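Local coordinates for protein MaoC-like dehydratase (Phytophthora Capsici, PDB 3KH8) that probably acts as a hydro-lyase of the MaoC-like, hydratase 2 family, adding water to or removing it from acyl thioester substrates on a hot dog fold, at residues L304-V309 with G313-D318. Residues are numbered along the deposited sequence; the frame is centred on the assembly and turned at random.
Sequences LFQAVV and GAVIVD
Q306 and D318 run side by side and point the same way, joined by a nearly straight hydrogen bond from Q306 NE2 to D318 OD1 (2.9 Å). The acceptor lies in the plane of the Q306 amide, but the amide meets the carboxylate from above its plane, the two groups being turned 50° apart. R294 holds Q306 OE1, so both ends of the amide are engaged and its rotation is fixed. On the same face V308 and V315 lean across each other, V308 CG2 to V315 CG1 at 4.0 Å; V308 CG1, anti to its backbone N (chi1 -176°), instead rests against A314 O at 3.4 Å. On the opposite face the contacts are apolar: A307 CB abuts V317 CB at 3.6 Å. I316, at the corner of the chain, crosses V309 at about a right angle, their CG2 methyls meeting. I316 and V317 together face A307, whose carbonyl oxygen accepts from I316 N (2.8 Å) and, at greater length, from V317 N (3.2 Å). This classic beta bulge shifts the register by one residue and turns the strand a corner, while I316 CG1, set between its backbone N and carbonyl carbon (chi1 59°), lies close against A307 O. A307 N in turn donates to V317 O, in the carbonyl plane and on a lone pair. F305, I316 and V317 also touch helix 251-266. Near the turn G313, with positive phi, and A314 both face V309, forming a G1 bulge. The whole is a doubly bulged antiparallel hairpin of strands 302-309 and 314-324, part of the sheet that wraps the central helix in a hot dog fold.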
ATOM      1  N   LEU A 304      20.623 -22.211  -1.525  1.00 19.08           N
ATOM      2  CA  LEU A 304      21.007 -21.417  -2.678  1.00 18.59           C
ATOM      3  C   LEU A 304      19.780 -21.223  -3.561  1.00 18.09           C
ATOM      4  O   LEU A 304      18.889 -22.081  -3.594  1.00 18.08           O
ATOM      5  CB  LEU A 304      22.178 -22.060  -3.434  1.00 18.58           C
ATOM      6  CG  LEU A 304      23.448 -22.328  -2.605  1.00 18.92           C
ATOM      7  CD1 LEU A 304      24.572 -22.868  -3.472  1.00 18.91           C
ATOM      8  CD2 LEU A 304      23.926 -21.084  -1.836  1.00 18.77           C
ATOM      9  N   PHE A 305      19.711 -20.083  -4.241  1.00 17.31           N
ATOM     10  CA  PHE A 305      18.513 -19.754  -5.006  1.00 16.69           C
ATOM     11  C   PHE A 305      18.721 -18.754  -6.131  1.00 16.41           C
ATOM     12  O   PHE A 305      19.715 -18.021  -6.159  1.00 16.38           O
ATOM     13  CB  PHE A 305      17.385 -19.282  -4.078  1.00 16.44           C
ATOM     14  CG  PHE A 305      17.620 -17.930  -3.468  1.00 16.20           C
ATOM     15  CD1 PHE A 305      18.339 -17.803  -2.286  1.00 15.42           C
ATOM     16  CD2 PHE A 305      17.112 -16.783  -4.075  1.00 15.49           C
ATOM     17  CE1 PHE A 305      18.552 -16.554  -1.715  1.00 15.47           C
ATOM     18  CE2 PHE A 305      17.324 -15.525  -3.517  1.00 14.80           C
ATOM     19  CZ  PHE A 305      18.038 -15.412  -2.331  1.00 14.39           C
ATOM     20  N   GLN A 306      17.769 -18.754  -7.058  1.00 16.14           N
ATOM     21  CA  GLN A 306      17.672 -17.754  -8.108  1.00 16.35           C
ATOM     22  C   GLN A 306      16.218 -17.326  -8.232  1.00 16.38           C
ATOM     23  O   GLN A 306      15.313 -18.098  -7.911  1.00 16.51           O
ATOM     24  CB  GLN A 306      18.107 -18.336  -9.451  1.00 16.35           C
ATOM     25  CG  GLN A 306      19.567 -18.761  -9.559  1.00 16.53           C
ATOM     26  CD  GLN A 306      19.866 -19.356 -10.921  1.00 17.23           C
ATOM     27  OE1 GLN A 306      19.184 -20.279 -11.366  1.00 17.68           O
ATOM     28  NE2 GLN A 306      20.871 -18.817 -11.599  1.00 17.18           N
ATOM     29  N   ALA A 307      15.996 -16.099  -8.696  1.00 16.28           N
ATOM     30  CA  ALA A 307      14.667 -15.681  -9.120  1.00 16.44           C
ATOM     31  C   ALA A 307      14.688 -15.421 -10.617  1.00 16.56           C
ATOM     32  O   ALA A 307      15.607 -14.784 -11.134  1.00 16.54           O
ATOM     33  CB  ALA A 307      14.195 -14.451  -8.353  1.00 16.08           C
ATOM     34  N   VAL A 308      13.669 -15.928 -11.305  1.00 16.96           N
ATOM     35  CA  VAL A 308      13.636 -15.933 -12.762  1.00 17.49           C
ATOM     36  C   VAL A 308      12.291 -15.405 -13.247  1.00 17.84           C
ATOM     37  O   VAL A 308      11.257 -15.723 -12.666  1.00 17.81           O
ATOM     38  CB  VAL A 308      13.859 -17.370 -13.320  1.00 17.72           C
ATOM     39  CG1 VAL A 308      13.931 -17.367 -14.848  1.00 17.57           C
ATOM     40  CG2 VAL A 308      15.131 -17.995 -12.732  1.00 18.03           C
ATOM     41  N   VAL A 309      12.308 -14.590 -14.299  1.00 18.20           N
ATOM     42  CA  VAL A 309      11.069 -14.186 -14.961  1.00 18.88           C
ATOM     43  C   VAL A 309      10.603 -15.332 -15.852  1.00 19.56           C
ATOM     44  O   VAL A 309      11.288 -15.708 -16.816  1.00 19.45           O
ATOM     45  CB  VAL A 309      11.223 -12.869 -15.766  1.00 18.79           C
ATOM     46  CG1 VAL A 309      10.047 -12.666 -16.711  1.00 19.12           C
ATOM     47  CG2 VAL A 309      11.342 -11.681 -14.823  1.00 18.66           C
ATOM     48  N   GLY A 313      12.294 -16.421 -19.315  1.00 21.47           N
ATOM     49  CA  GLY A 313      13.359 -17.308 -18.843  1.00 21.27           C
ATOM     50  C   GLY A 313      14.621 -16.577 -18.410  1.00 21.16           C
ATOM     51  O   GLY A 313      15.710 -17.146 -18.434  1.00 21.63           O
ATOM     52  N   ALA A 314      14.476 -15.314 -18.020  1.00 20.64           N
ATOM     53  CA  ALA A 314      15.621 -14.490 -17.640  1.00 20.33           C
ATOM     54  C   ALA A 314      15.826 -14.477 -16.130  1.00 20.07           C
ATOM     55  O   ALA A 314      14.897 -14.189 -15.371  1.00 20.02           O
ATOM     56  CB  ALA A 314      15.448 -13.072 -18.161  1.00 20.23           C
ATOM     57  N   VAL A 315      17.041 -14.789 -15.697  1.00 19.64           N
ATOM     58  CA  VAL A 315      17.378 -14.703 -14.278  1.00 19.46           C
ATOM     59  C   VAL A 315      17.479 -13.226 -13.873  1.00 18.86           C
ATOM     60  O   VAL A 315      18.215 -12.458 -14.495  1.00 18.72           O
ATOM     61  CB  VAL A 315      18.680 -15.470 -13.929  1.00 19.60           C
ATOM     62  CG1 VAL A 315      18.598 -16.936 -14.388  1.00 20.15           C
ATOM     63  CG2 VAL A 315      19.890 -14.798 -14.530  1.00 20.90           C
ATOM     64  N   ILE A 316      16.714 -12.829 -12.858  1.00 18.08           N
ATOM     65  CA  ILE A 316      16.715 -11.436 -12.396  1.00 17.70           C
ATOM     66  C   ILE A 316      17.448 -11.266 -11.065  1.00 17.55           C
ATOM     67  O   ILE A 316      17.998 -10.205 -10.778  1.00 17.49           O
ATOM     68  CB  ILE A 316      15.282 -10.837 -12.315  1.00 17.50           C
ATOM     69  CG1 ILE A 316      14.386 -11.654 -11.367  1.00 17.51           C
ATOM     70  CG2 ILE A 316      14.677 -10.735 -13.717  1.00 17.62           C
ATOM     71  CD1 ILE A 316      13.055 -10.988 -11.003  1.00 16.65           C
ATOM     72  N   VAL A 317      17.433 -12.323 -10.259  1.00 17.18           N
ATOM     73  CA  VAL A 317      18.149 -12.366  -8.992  1.00 17.21           C
ATOM     74  C   VAL A 317      19.010 -13.628  -9.033  1.00 17.09           C
ATOM     75  O   VAL A 317      18.490 -14.741  -9.145  1.00 16.90           O
ATOM     76  CB  VAL A 317      17.173 -12.417  -7.795  1.00 17.08           C
ATOM     77  CG1 VAL A 317      17.928 -12.463  -6.492  1.00 17.67           C
ATOM     78  CG2 VAL A 317      16.215 -11.217  -7.815  1.00 16.90           C
ATOM     79  N   ASP A 318      20.325 -13.444  -8.959  1.00 17.07           N
ATOM     80  CA  ASP A 318      21.272 -14.544  -9.135  1.00 17.09           C
ATOM     81  C   ASP A 318      22.188 -14.656  -7.922  1.00 17.13           C
ATOM     82  O   ASP A 318      22.255 -13.733  -7.097  1.00 16.62           O
ATOM     83  CB  ASP A 318      22.095 -14.316 -10.408  1.00 17.21           C
ATOM     84  CG  ASP A 318      22.547 -15.616 -11.078  1.00 17.60           C
ATOM     85  OD1 ASP A 318      22.474 -16.707 -10.468  1.00 18.01           O
ATOM     86  OD2 ASP A 318      22.988 -15.534 -12.240  1.00 18.99           O
TER